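Local coordinates for protein muconate lactonizing enzyme (Corynebacterium glutamicum, PDB 3I4K) that belongs to the muconate lactonizing enzymes of the enolase superfamily and binds a magnesium ion in its TIM-barrel domain, at residues L6-V11 with R84-L89; H35-S40 with E64-M69; P59-E64 with A103-A108; G75-V80 with R98-A103; A109-M114 with G281-K286. All blocks are in the same frame, centred on the assembly; numbering follows the deposited sequence.

Interaction 1 of 5, residues L6-V11 with R84-L89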
# COMPACT_ATOMS: atom_id res chain seq x y z
N LEU A 6 -10.72 1.64 23.73
CA LEU A 6 -10.31 0.76 22.64
C LEU A 6 -8.88 0.33 22.94
O LEU A 6 -8.20 -0.26 22.09
CB LEU A 6 -10.39 1.53 21.32
CG LEU A 6 -10.58 0.78 20.01
CD1 LEU A 6 -11.82 -0.09 20.07
CD2 LEU A 6 -10.71 1.80 18.87
N THR A 7 -8.44 0.62 24.16
CA THR A 7 -7.10 0.30 24.63
C THR A 7 -6.82 -1.21 24.64
O THR A 7 -7.75 -2.02 24.76
CB THR A 7 -6.89 0.85 26.05
OG1 THR A 7 -7.18 2.25 26.07
CG2 THR A 7 -5.45 0.64 26.50
N ILE A 8 -5.55 -1.58 24.50
CA ILE A 8 -5.14 -2.99 24.52
C ILE A 8 -4.68 -3.30 25.94
O ILE A 8 -3.66 -2.79 26.40
CB ILE A 8 -3.95 -3.27 23.55
CG1 ILE A 8 -4.44 -3.31 22.11
CG2 ILE A 8 -3.31 -4.61 23.89
CD1 ILE A 8 -5.02 -2.02 21.62
N GLN A 9 -5.45 -4.14 26.63
CA GLN A 9 -5.14 -4.50 28.01
C GLN A 9 -4.17 -5.66 28.09
O GLN A 9 -3.26 -5.66 28.93
CB GLN A 9 -6.41 -4.88 28.77
CG GLN A 9 -7.55 -3.88 28.66
CD GLN A 9 -7.18 -2.50 29.17
OE1 GLN A 9 -6.90 -2.31 30.35
NE2 GLN A 9 -7.18 -1.52 28.27
N LYS A 10 -4.35 -6.64 27.22
CA LYS A 10 -3.50 -7.82 27.26
C LYS A 10 -3.37 -8.52 25.90
O LYS A 10 -4.24 -8.40 25.04
CB LYS A 10 -4.08 -8.78 28.30
CG LYS A 10 -3.37 -10.12 28.45
CD LYS A 10 -4.09 -11.01 29.48
CE LYS A 10 -5.55 -11.27 29.09
NZ LYS A 10 -6.26 -12.15 30.06
N VAL A 11 -2.27 -9.23 25.73
CA VAL A 11 -2.00 -9.99 24.51
C VAL A 11 -1.46 -11.35 24.94
O VAL A 11 -0.47 -11.43 25.65
CB VAL A 11 -0.95 -9.30 23.62
CG1 VAL A 11 -1.55 -8.11 22.91
CG2 VAL A 11 0.20 -8.85 24.47
N ARG A 84 -2.05 0.91 24.77
CA ARG A 84 -2.28 1.75 23.59
C ARG A 84 -3.56 1.36 22.88
O ARG A 84 -3.99 0.21 22.96
CB ARG A 84 -1.10 1.64 22.62
CG ARG A 84 0.22 2.11 23.22
CD ARG A 84 1.38 1.93 22.25
NE ARG A 84 1.27 2.81 21.09
CZ ARG A 84 2.19 2.89 20.14
NH1 ARG A 84 3.29 2.15 20.22
NH2 ARG A 84 2.02 3.71 19.11
N ALA A 85 -4.17 2.31 22.18
CA ALA A 85 -5.40 2.04 21.44
C ALA A 85 -5.09 1.20 20.21
O ALA A 85 -4.08 1.42 19.55
CB ALA A 85 -6.06 3.36 21.03
N VAL A 86 -5.95 0.24 19.91
CA VAL A 86 -5.74 -0.62 18.75
C VAL A 86 -5.87 0.21 17.48
O VAL A 86 -5.44 -0.22 16.40
CB VAL A 86 -6.78 -1.78 18.73
CG1 VAL A 86 -8.13 -1.26 18.29
CG2 VAL A 86 -6.31 -2.90 17.80
N SER A 87 -6.45 1.40 17.61
CA SER A 87 -6.63 2.30 16.48
C SER A 87 -5.31 3.00 16.13
O SER A 87 -5.27 3.88 15.28
CB SER A 87 -7.72 3.33 16.79
OG SER A 87 -7.34 4.21 17.83
N GLU A 88 -4.24 2.61 16.82
CA GLU A 88 -2.91 3.16 16.57
C GLU A 88 -2.13 2.10 15.79
O GLU A 88 -0.90 2.16 15.69
CB GLU A 88 -2.17 3.43 17.88
CG GLU A 88 -2.61 4.66 18.63
CD GLU A 88 -1.88 4.82 19.94
OE1 GLU A 88 -0.63 4.93 19.92
OE2 GLU A 88 -2.55 4.83 20.99
N LEU A 89 -2.85 1.12 15.28
CA LEU A 89 -2.30 0.01 14.53
C LEU A 89 -1.01 0.35 13.77
O LEU A 89 0.08 -0.10 14.15
CB LEU A 89 -3.38 -0.53 13.57
CG LEU A 89 -3.20 -1.78 12.70
CD1 LEU A 89 -1.87 -2.47 12.94
CD2 LEU A 89 -4.37 -2.70 12.98

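Interaction 2 of 5, residues H35-S40 with E64-M69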
# COMPACT_ATOMS: atom_id res chain seq x y z
N HIS A 35 1.73 -26.51 13.38
CA HIS A 35 1.97 -25.82 14.63
C HIS A 35 1.56 -24.38 14.40
O HIS A 35 2.04 -23.71 13.48
CB HIS A 35 3.45 -25.90 15.00
CG HIS A 35 4.04 -27.27 14.81
ND1 HIS A 35 3.56 -28.37 15.48
CD2 HIS A 35 5.02 -27.71 13.99
CE1 HIS A 35 4.22 -29.45 15.07
NE2 HIS A 35 5.11 -29.07 14.17
N ILE A 36 0.66 -23.90 15.25
CA ILE A 36 0.15 -22.56 15.11
C ILE A 36 0.27 -21.76 16.39
O ILE A 36 -0.12 -22.22 17.46
CB ILE A 36 -1.33 -22.63 14.68
CG1 ILE A 36 -1.44 -23.48 13.41
CG2 ILE A 36 -1.89 -21.23 14.48
CD1 ILE A 36 -2.85 -23.78 12.98
N LEU A 37 0.83 -20.56 16.29
CA LEU A 37 0.92 -19.70 17.45
C LEU A 37 -0.30 -18.80 17.39
O LEU A 37 -0.29 -17.78 16.69
CB LEU A 37 2.17 -18.82 17.42
CG LEU A 37 2.22 -17.90 18.64
CD1 LEU A 37 2.54 -18.75 19.88
CD2 LEU A 37 3.25 -16.80 18.47
N LEU A 38 -1.36 -19.18 18.10
CA LEU A 38 -2.58 -18.38 18.10
C LEU A 38 -2.37 -17.21 19.06
O LEU A 38 -2.26 -17.40 20.26
CB LEU A 38 -3.77 -19.23 18.56
CG LEU A 38 -5.16 -18.58 18.52
CD1 LEU A 38 -5.57 -18.28 17.08
CD2 LEU A 38 -6.16 -19.54 19.15
N VAL A 39 -2.28 -16.01 18.50
CA VAL A 39 -2.07 -14.82 19.31
C VAL A 39 -3.38 -14.05 19.43
O VAL A 39 -4.14 -13.95 18.47
CB VAL A 39 -0.99 -13.90 18.66
CG1 VAL A 39 -0.74 -12.68 19.53
CG2 VAL A 39 0.31 -14.67 18.47
N SER A 40 -3.65 -13.53 20.62
CA SER A 40 -4.89 -12.78 20.83
C SER A 40 -4.63 -11.43 21.47
O SER A 40 -3.78 -11.30 22.35
CB SER A 40 -5.85 -13.58 21.72
OG SER A 40 -5.28 -13.81 23.00
N GLU A 64 12.09 -19.32 11.37
CA GLU A 64 11.19 -18.97 12.46
C GLU A 64 10.30 -20.16 12.76
O GLU A 64 9.96 -20.93 11.86
CB GLU A 64 10.31 -17.78 12.08
CG GLU A 64 10.98 -16.45 12.30
CD GLU A 64 10.03 -15.30 12.07
OE1 GLU A 64 10.02 -14.74 10.94
OE2 GLU A 64 9.29 -14.97 13.02
N SER A 65 9.94 -20.32 14.02
CA SER A 65 9.06 -21.42 14.41
C SER A 65 8.12 -20.96 15.51
O SER A 65 8.33 -19.92 16.16
CB SER A 65 9.87 -22.62 14.91
OG SER A 65 10.47 -22.33 16.16
N VAL A 66 7.07 -21.75 15.72
CA VAL A 66 6.11 -21.44 16.75
C VAL A 66 6.83 -21.09 18.06
O VAL A 66 6.44 -20.15 18.75
CB VAL A 66 5.13 -22.63 16.95
CG1 VAL A 66 5.90 -23.94 17.06
CG2 VAL A 66 4.28 -22.40 18.17
N GLU A 67 7.89 -21.83 18.40
CA GLU A 67 8.65 -21.57 19.62
C GLU A 67 9.34 -20.20 19.53
O GLU A 67 9.29 -19.39 20.46
CB GLU A 67 9.73 -22.64 19.86
CG GLU A 67 9.24 -24.07 20.08
CD GLU A 67 8.93 -24.78 18.79
OE1 GLU A 67 9.58 -24.46 17.78
OE2 GLU A 67 8.04 -25.67 18.78
N THR A 68 9.99 -19.97 18.40
CA THR A 68 10.69 -18.72 18.13
C THR A 68 9.75 -17.54 18.16
O THR A 68 10.09 -16.47 18.67
CB THR A 68 11.39 -18.79 16.75
OG1 THR A 68 12.77 -19.12 16.94
CG2 THR A 68 11.25 -17.48 16.00
N MSE A 69 8.57 -17.71 17.59
CA MSE A 69 7.60 -16.62 17.54
C MSE A 69 6.99 -16.29 18.90
O MSE A 69 6.71 -15.12 19.20
CB MSE A 69 6.51 -16.95 16.53
CG MSE A 69 7.04 -16.97 15.09
SE MSE A 69 5.70 -17.42 13.76
CE MSE A 69 5.91 -19.33 13.69

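Interaction 3 of 5, residues P59-E64 with A103-A108. With ACY (acetic acid), chain I.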
# COMPACT_ATOMS: atom_id res chain seq x y z
N PRO A 59 10.85 -24.62 11.30
CA PRO A 59 11.86 -23.61 10.95
C PRO A 59 12.70 -23.93 9.72
O PRO A 59 13.56 -23.14 9.34
CB PRO A 59 12.69 -23.51 12.23
CG PRO A 59 12.63 -24.92 12.77
CD PRO A 59 11.17 -25.27 12.59
N TRP A 60 12.44 -25.07 9.07
CA TRP A 60 13.20 -25.44 7.88
C TRP A 60 12.87 -24.48 6.73
O TRP A 60 13.68 -24.26 5.83
CB TRP A 60 12.84 -26.86 7.42
CG TRP A 60 11.41 -26.98 6.96
CD1 TRP A 60 10.31 -27.19 7.74
CD2 TRP A 60 10.92 -26.75 5.63
NE1 TRP A 60 9.16 -27.11 6.98
CE2 TRP A 60 9.51 -26.84 5.68
CE3 TRP A 60 11.54 -26.48 4.40
CZ2 TRP A 60 8.70 -26.66 4.56
CZ3 TRP A 60 10.73 -26.30 3.27
CH2 TRP A 60 9.33 -26.39 3.36
N TRP A 61 11.67 -23.91 6.77
CA TRP A 61 11.24 -23.00 5.71
C TRP A 61 12.02 -21.68 5.73
O TRP A 61 12.60 -21.29 4.72
CB TRP A 61 9.74 -22.71 5.82
CG TRP A 61 9.15 -22.15 4.54
CD1 TRP A 61 8.49 -22.84 3.57
CD2 TRP A 61 9.21 -20.79 4.10
NE1 TRP A 61 8.14 -22.00 2.54
CE2 TRP A 61 8.57 -20.73 2.84
CE3 TRP A 61 9.75 -19.61 4.63
CZ2 TRP A 61 8.45 -19.55 2.10
CZ3 TRP A 61 9.63 -18.43 3.90
CH2 TRP A 61 8.98 -18.41 2.65
N GLY A 62 12.06 -21.00 6.87
CA GLY A 62 12.76 -19.73 6.93
C GLY A 62 13.47 -19.35 8.21
O GLY A 62 13.95 -18.22 8.32
N GLY A 63 13.53 -20.25 9.18
CA GLY A 63 14.23 -19.92 10.41
C GLY A 63 13.38 -19.52 11.60
O GLY A 63 13.88 -19.38 12.72
N GLU A 64 12.09 -19.32 11.37
CA GLU A 64 11.19 -18.97 12.46
C GLU A 64 10.30 -20.16 12.76
O GLU A 64 9.96 -20.93 11.86
CB GLU A 64 10.31 -17.78 12.08
CG GLU A 64 10.98 -16.45 12.30
CD GLU A 64 10.03 -15.30 12.07
OE1 GLU A 64 10.02 -14.74 10.94
OE2 GLU A 64 9.29 -14.97 13.02
N ALA A 103 12.05 -10.95 11.74
CA ALA A 103 11.05 -11.77 12.42
C ALA A 103 9.64 -11.40 11.95
O ALA A 103 8.74 -11.21 12.76
CB ALA A 103 11.17 -11.58 13.93
N ARG A 104 9.46 -11.30 10.63
CA ARG A 104 8.16 -10.94 10.07
C ARG A 104 7.03 -11.90 10.45
O ARG A 104 5.92 -11.46 10.75
CB ARG A 104 8.25 -10.85 8.54
CG ARG A 104 9.21 -9.78 8.03
CD ARG A 104 8.82 -8.38 8.49
NE ARG A 104 9.43 -7.35 7.65
CZ ARG A 104 9.25 -6.04 7.80
NH1 ARG A 104 8.48 -5.57 8.78
NH2 ARG A 104 9.82 -5.20 6.95
N TYR A 105 7.29 -13.20 10.43
CA TYR A 105 6.25 -14.16 10.78
C TYR A 105 5.66 -13.89 12.17
O TYR A 105 4.44 -13.93 12.34
CB TYR A 105 6.79 -15.59 10.69
CG TYR A 105 6.86 -16.13 9.28
CD1 TYR A 105 5.73 -16.65 8.66
CD2 TYR A 105 8.06 -16.14 8.57
CE1 TYR A 105 5.79 -17.17 7.36
CE2 TYR A 105 8.13 -16.65 7.27
CZ TYR A 105 6.99 -17.16 6.67
OH TYR A 105 7.06 -17.70 5.40
N ALA A 106 6.51 -13.60 13.14
CA ALA A 106 6.05 -13.32 14.49
C ALA A 106 5.19 -12.05 14.50
O ALA A 106 4.12 -12.00 15.12
CB ALA A 106 7.23 -13.15 15.43
N LYS A 107 5.67 -11.02 13.80
CA LYS A 107 4.98 -9.75 13.72
C LYS A 107 3.62 -9.84 13.03
O LYS A 107 2.67 -9.16 13.42
CB LYS A 107 5.87 -8.73 12.99
CG LYS A 107 7.15 -8.38 13.74
CD LYS A 107 8.11 -7.56 12.87
CE LYS A 107 9.33 -7.08 13.67
NZ LYS A 107 10.38 -6.49 12.80
N ALA A 108 3.52 -10.69 12.01
CA ALA A 108 2.26 -10.84 11.29
C ALA A 108 1.11 -11.21 12.23
O ALA A 108 -0.03 -10.75 12.05
CB ALA A 108 2.41 -11.88 10.21
C ACY I . 5.10 -22.92 0.57
O ACY I . 6.32 -22.87 0.55
OXT ACY I . 4.39 -22.52 -0.49
CH3 ACY I . 4.37 -23.43 1.79

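Interaction 4 of 5, residues G75-V80 with R98-A103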
# COMPACT_ATOMS: atom_id res chain seq x y z
N GLY A 75 7.97 -11.96 24.86
CA GLY A 75 9.01 -11.13 25.44
C GLY A 75 9.40 -9.80 24.83
O GLY A 75 10.02 -8.99 25.51
N TYR A 76 9.06 -9.56 23.56
CA TYR A 76 9.46 -8.30 22.94
C TYR A 76 8.39 -7.49 22.22
O TYR A 76 8.31 -6.28 22.38
CB TYR A 76 10.63 -8.54 21.98
CG TYR A 76 11.80 -9.25 22.60
CD1 TYR A 76 11.84 -10.64 22.69
CD2 TYR A 76 12.87 -8.52 23.13
CE1 TYR A 76 12.92 -11.29 23.29
CE2 TYR A 76 13.94 -9.16 23.73
CZ TYR A 76 13.96 -10.55 23.81
OH TYR A 76 15.02 -11.18 24.41
N LEU A 77 7.57 -8.16 21.41
CA LEU A 77 6.53 -7.47 20.65
C LEU A 77 5.31 -7.04 21.47
O LEU A 77 4.95 -5.86 21.49
CB LEU A 77 6.07 -8.36 19.49
CG LEU A 77 7.15 -8.89 18.54
CD1 LEU A 77 6.50 -9.70 17.44
CD2 LEU A 77 7.96 -7.74 17.95
N ALA A 78 4.67 -8.01 22.11
CA ALA A 78 3.48 -7.76 22.91
C ALA A 78 3.58 -6.55 23.84
O ALA A 78 2.72 -5.66 23.81
CB ALA A 78 3.14 -9.00 23.71
N PRO A 79 4.62 -6.49 24.67
CA PRO A 79 4.78 -5.37 25.60
C PRO A 79 4.73 -3.99 24.97
O PRO A 79 4.61 -2.99 25.68
CB PRO A 79 6.13 -5.66 26.26
CG PRO A 79 6.87 -6.43 25.21
CD PRO A 79 5.81 -7.37 24.71
N VAL A 80 4.82 -3.92 23.65
CA VAL A 80 4.78 -2.63 22.98
C VAL A 80 3.33 -2.17 22.81
O VAL A 80 3.04 -0.98 22.91
CB VAL A 80 5.46 -2.68 21.57
CG1 VAL A 80 5.39 -1.30 20.91
CG2 VAL A 80 6.93 -3.12 21.70
N ARG A 98 11.56 -1.04 16.36
CA ARG A 98 12.56 -0.55 17.30
C ARG A 98 13.02 -1.60 18.31
O ARG A 98 14.11 -1.48 18.87
CB ARG A 98 12.03 0.69 18.03
CG ARG A 98 11.72 1.88 17.12
CD ARG A 98 11.16 3.06 17.91
NE ARG A 98 12.14 3.61 18.86
CZ ARG A 98 13.19 4.35 18.52
NH1 ARG A 98 13.42 4.66 17.24
NH2 ARG A 98 14.02 4.79 19.46
N VAL A 99 12.21 -2.63 18.52
CA VAL A 99 12.54 -3.67 19.49
C VAL A 99 12.95 -5.01 18.87
O VAL A 99 13.70 -5.78 19.49
CB VAL A 99 11.37 -3.92 20.47
CG1 VAL A 99 10.93 -2.62 21.09
CG2 VAL A 99 10.21 -4.58 19.75
N VAL A 100 12.46 -5.28 17.67
CA VAL A 100 12.78 -6.53 16.98
C VAL A 100 12.89 -6.32 15.47
O VAL A 100 11.91 -5.97 14.81
CB VAL A 100 11.71 -7.62 17.24
CG1 VAL A 100 12.09 -8.90 16.51
CG2 VAL A 100 11.57 -7.88 18.73
N ALA A 101 14.08 -6.55 14.93
CA ALA A 101 14.29 -6.42 13.49
C ALA A 101 13.86 -7.74 12.86
O ALA A 101 13.89 -8.77 13.53
CB ALA A 101 15.75 -6.14 13.20
N ARG A 102 13.44 -7.69 11.60
CA ARG A 102 13.00 -8.87 10.87
C ARG A 102 11.90 -9.63 11.61
O ARG A 102 10.92 -9.03 12.04
CB ARG A 102 14.20 -9.79 10.59
CG ARG A 102 15.39 -9.02 10.01
CD ARG A 102 16.46 -9.89 9.39
NE ARG A 102 17.56 -9.04 8.95
CZ ARG A 102 18.47 -9.38 8.03
NH1 ARG A 102 18.41 -10.57 7.44
NH2 ARG A 102 19.42 -8.52 7.70
N ALA A 103 12.05 -10.95 11.74
CA ALA A 103 11.05 -11.77 12.42
C ALA A 103 9.64 -11.40 11.95
O ALA A 103 8.74 -11.21 12.76
CB ALA A 103 11.17 -11.58 13.93

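Interaction 5 of 5, residues A109-M114 with G281-K286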
# COMPACT_ATOMS: atom_id res chain seq x y z
N ALA A 109 1.39 -12.03 13.23
CA ALA A 109 0.34 -12.43 14.17
C ALA A 109 -0.16 -11.21 14.93
O ALA A 109 -1.36 -11.01 15.07
CB ALA A 109 0.86 -13.48 15.14
N VAL A 110 0.77 -10.39 15.42
CA VAL A 110 0.40 -9.20 16.17
C VAL A 110 -0.45 -8.27 15.29
O VAL A 110 -1.46 -7.71 15.73
CB VAL A 110 1.64 -8.43 16.66
CG1 VAL A 110 1.22 -7.20 17.46
CG2 VAL A 110 2.51 -9.33 17.52
N ASP A 111 -0.03 -8.12 14.03
CA ASP A 111 -0.75 -7.28 13.09
C ASP A 111 -2.18 -7.77 12.88
O ASP A 111 -3.13 -7.01 13.04
CB ASP A 111 0.01 -7.26 11.75
CG ASP A 111 -0.77 -6.58 10.63
OD1 ASP A 111 -1.80 -7.13 10.21
OD2 ASP A 111 -0.33 -5.50 10.16
N VAL A 112 -2.34 -9.05 12.54
CA VAL A 112 -3.67 -9.61 12.31
C VAL A 112 -4.56 -9.56 13.55
O VAL A 112 -5.75 -9.27 13.44
CB VAL A 112 -3.57 -11.06 11.82
CG1 VAL A 112 -4.96 -11.69 11.77
CG2 VAL A 112 -2.96 -11.09 10.42
N ALA A 113 -3.99 -9.84 14.71
CA ALA A 113 -4.76 -9.80 15.96
C ALA A 113 -5.30 -8.40 16.18
O ALA A 113 -6.46 -8.23 16.57
CB ALA A 113 -3.88 -10.21 17.14
N MSE A 114 -4.48 -7.39 15.91
CA MSE A 114 -4.90 -6.01 16.07
C MSE A 114 -5.99 -5.61 15.08
O MSE A 114 -6.92 -4.88 15.42
CB MSE A 114 -3.71 -5.07 15.94
CG MSE A 114 -2.80 -5.12 17.15
SE MSE A 114 -1.65 -3.58 17.28
CE MSE A 114 -2.99 -2.20 17.14
N GLY A 281 2.28 -9.18 8.33
CA GLY A 281 1.05 -8.44 8.54
C GLY A 281 0.27 -8.03 7.31
O GLY A 281 0.72 -8.17 6.17
N LEU A 282 -0.93 -7.50 7.56
CA LEU A 282 -1.79 -7.05 6.48
C LEU A 282 -1.27 -5.71 5.91
O LEU A 282 -1.43 -5.43 4.73
CB LEU A 282 -3.22 -6.90 6.99
CG LEU A 282 -3.89 -8.22 7.38
CD1 LEU A 282 -5.05 -7.96 8.34
CD2 LEU A 282 -4.38 -8.94 6.12
N LEU A 283 -0.65 -4.89 6.75
CA LEU A 283 -0.12 -3.62 6.26
C LEU A 283 1.04 -3.90 5.30
O LEU A 283 1.05 -3.39 4.18
CB LEU A 283 0.37 -2.72 7.42
CG LEU A 283 -0.66 -2.29 8.48
CD1 LEU A 283 -0.02 -1.28 9.43
CD2 LEU A 283 -1.89 -1.69 7.83
N GLU A 284 1.99 -4.72 5.73
CA GLU A 284 3.13 -5.06 4.89
C GLU A 284 2.68 -5.73 3.60
O GLU A 284 3.22 -5.43 2.53
CB GLU A 284 4.10 -5.98 5.63
CG GLU A 284 4.88 -5.28 6.73
CD GLU A 284 5.65 -4.07 6.20
OE1 GLU A 284 6.52 -4.26 5.32
OE2 GLU A 284 5.41 -2.94 6.66
N SER A 285 1.69 -6.61 3.70
CA SER A 285 1.16 -7.30 2.54
C SER A 285 0.63 -6.31 1.49
O SER A 285 0.73 -6.57 0.29
CB SER A 285 0.04 -8.26 2.96
OG SER A 285 0.53 -9.34 3.72
N LYS A 286 0.04 -5.21 1.93
CA LYS A 286 -0.45 -4.20 0.98
C LYS A 286 0.72 -3.61 0.20
O LYS A 286 0.61 -3.30 -0.99
CB LYS A 286 -1.18 -3.05 1.70
CG LYS A 286 -2.63 -3.32 2.04
CD LYS A 286 -3.47 -3.58 0.79
CE LYS A 286 -4.94 -3.66 1.12
NZ LYS A 286 -5.74 -3.92 -0.10
O HOH W 1 2.28 -5.36 8.81

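Interaction 1 of 5, residues L6-V11 with R84-L89
Leu6 lies obliquely across Val86. Its CG, anti to the backbone N (chi1 -155°), comes 3.6 Å from Val86 CG1. The CD2 branch lies 4.0 Å from both Val86 CG1 and Ser87 CB, and one methyl thereby spans two residues of the short 3-10 turn. Val86 carries CG1 between its own backbone N and carbonyl carbon, and that branch is the one that meets Leu6. Apolar and branched, Leu6 and Val86 give each other methyl contact beside the place where the backbones join. Ile8 also packs here, although the position of its CD1 is doubtful.

The backbones meet in a single beta bridge, Thr7 opposite Ala85, made by backbone atoms alone. Val86 N donates to Leu6 O at 3.2 Å, and Ile8 N bonds to Arg84 O, whose exact place is less certain. The loop 84-89 is also braced from within: the Arg84 side chain starts away from the strand and grips Glu88 side-on, NE and NH2 both reaching OE1 from the same face of the carboxylate. Glu88 OE2 accepts from Ala85 N, while Arg84 NH1 forms a salt bridge with Asp95.

The contact thus joins the start of strand 8-25 to the loop between helices 66-81 and 89-99. Strand 30-43 lies against Ile8, helix 104-121 against Val86, and Ser87 packs on Asp128 of the second subunit.

Interaction 2 of 5, residues H35-S40 with E64-M69
Leu37 enters this contact with CB directed at helix 66-81, 4.2 Å from Val66 CG2. Its CG stands anti to the backbone N (chi1 179°), and beyond it the CD2 branch comes within 3.8 Å of Met69 CB and equally close to the backbone C of Met69. Leu37 and Met69 run antiparallel alongside each other, and the selenium of this selenomethionine ends near Tyr105 CB. A leucine suits this place because its CB serves Val66 while one methyl, CD2, reaches the next turn at Met69.

Val66 is the counterpart on the helix. Its two branches divide the strand between them: CG2 rests against Leu37, while CG1 lies 3.8 Å from His35 CB and oblique to the imidazole ring. The histidine takes part with its aliphatic CB, and its polar end is engaged elsewhere, ND1 being hydrogen-bonded to Asp17. Valine, compact and branched at CB, presents one methyl to each of two residues on the same face of the strand.

The helix is started by Ser65, an N-cap residue whose OG accepts from Thr68 N at 3.3 Å, in a nearly straight bond. The same hydroxyl donates to Glu67 OE1, so the cap is tied in turn to the first turn of the helix.

Strand 30-43 is the middle strand of the three-stranded antiparallel sheet of the N-terminal domain. Ile15 of strand 8-25 adjoins both Leu37 and Val66, and helix 104-121 reaches Met69 through Tyr105 and Ala106.

Interaction 3 of 5, residues P59-E64 with A103-A108
One face of the Trp61 indole receives the hydroxyl of Tyr105, whose OH stands 3.1 Å from Trp61 CZ3 and is offset toward the rim of the ring. The rings form an offset edge-to-face pair, the edge of Tyr105 toward the face of Trp61, with planes 79° apart and six-membered-ring centroids separated by 5.9 Å. At the indole edge, in plane, lies the bound acetic acid: Trp61 NE1 donates to its O at 2.8 Å. The edge of Tyr105 is met in plane by Glu64 OE1, 3.4 Å from Tyr105 CD2.

Glu64, extended beyond CG, delivers both carboxylate oxygens to the start of helix 104-121. OE1 accepts from Tyr105 N at 3.2 Å and OE2 from Ala106 N at 3.1 Å, each on its syn side and slightly out of the carboxylate plane. Glutamate is long enough to carry its carboxylate from the loop to the helix start, where it supplies the acceptors that the N-cap residue, Ala103, lacks.

Trp61, Tyr105 and Trp255 meet as an aromatic group beside the magnesium site, the side chain of Trp61 lying about 5 Å from the metal; its neighbour Asp251 is a metal ligand.

A carboxylate buried at a helix start and gripped by two N-H groups would probably be stabilised in its charged form by the helix dipole, while the aromatic pair sets a phenol hydroxyl over the indole face, with ring carbons in contact behind it.

Interaction 4 of 5, residues G75-V80 with R98-A103
The helix 75-80 contains a wider pi-type turn at its start and a kink near Pro79, and faces the weakly bonded end of helix 89-99 and the loop after it; the backbones come nearest at Tyr76 and Val99, 6.5 Å between CA atoms.

Val100 is the buried residue of the loop side. Its CG2 is anti to the carbonyl carbon, beside the backbone N, and from there meets two residues of the helix: Tyr76 CB at 3.4 Å and Leu77 CD2 at 3.7 Å. Both side chains cross the valine at about a right angle. Tyr76 contributes mainly its CB, for although that bond is directed at the loop, the ring swings off and its hydroxyl end leads away. This fits an exposed tyrosine whose stem is apolar while its polar tip stays near the surface. Leu77 is buried, and its CD2 turns toward Val100 as its other methyl packs near Lys107 and Val110 of helix 104-121.

Val99 works nearer the surface. It meets Val80 tip to tip, CG1 of Val99 lying 4.1 Å from CG2 of Val80, and its CG2 approaches the carbonyl O of Tyr76 at 3.7 Å. Branching at CB suits Val99 here, since it uses both methyls against Val80 CG2.

The side-chain contacts are apolar, apart from that methyl resting on the carbonyl O of Tyr76. They represent ordinary helix-to-loop packing within the helical part of the enolase-superfamily N-terminal domain, in which helices 66-81, 89-99 and 104-121 accompany the three-stranded antiparallel sheet.

Interaction 5 of 5, residues A109-M114 with G281-K286
Asp111 OD1 accepts from Leu282 N at 2.8 Å in an almost straight bond (176°), the donor lying well above the carboxylate plane. The other oxygen, OD2, takes a weak bond of 3.5 Å from Leu283 N and a stronger one from a water at 2.9 Å, which in turn accepts from Glu284 N. The carboxylate thus reaches three consecutive amides of the first turn of helix 282-294, the last through water. Its CG is anti to the backbone N (chi1 171°), which directs the group across to that helix.

An aspartate from another helix thereby serves the start of helix 282-294, where Gly281 holds the N-cap position. Glycine fits because a CB would run into Asp111 OD2 and, at phi 125°, be jammed against the preceding carbonyl O. In this enolase-superfamily chain the contact joins the N-terminal domain to the TIM-barrel domain; the axes of the short helical segments approach to 9.8 Å, with N-to-C directions 104° apart. The helix dipole would probably favour the negative charge.

Beside the polar grip, Val112 CG2 touches Leu282 CG at 4.3 Å, and Ala313 of helix 308-320 lies against the valine. Ser285 OG and N reach Gly281 O from opposite faces of its plane.

How the interactions relate
Interactions 2, 3 and 5 are buried, whereas 1 and 4 lie farther out and mix buried with more exposed residues. Helix 104-121 is used by both 3 and 5: its start is held by a glutamate from a loop, and farther along it supplies an aspartate to a helix of the barrel, so carboxylate-to-amide bonding recurs with the roles reversed. Helix 66-81 is shared by 2 and 4, both made by apolar side-chain packing without polar bonds across the contact, on strand and loop respectively. Interaction 1 alone relies on backbone bridging. Interactions 1 to 4 organise the N-terminal domain; interaction 5 ties it to the barrel, and interaction 3 lies nearest the magnesium ion.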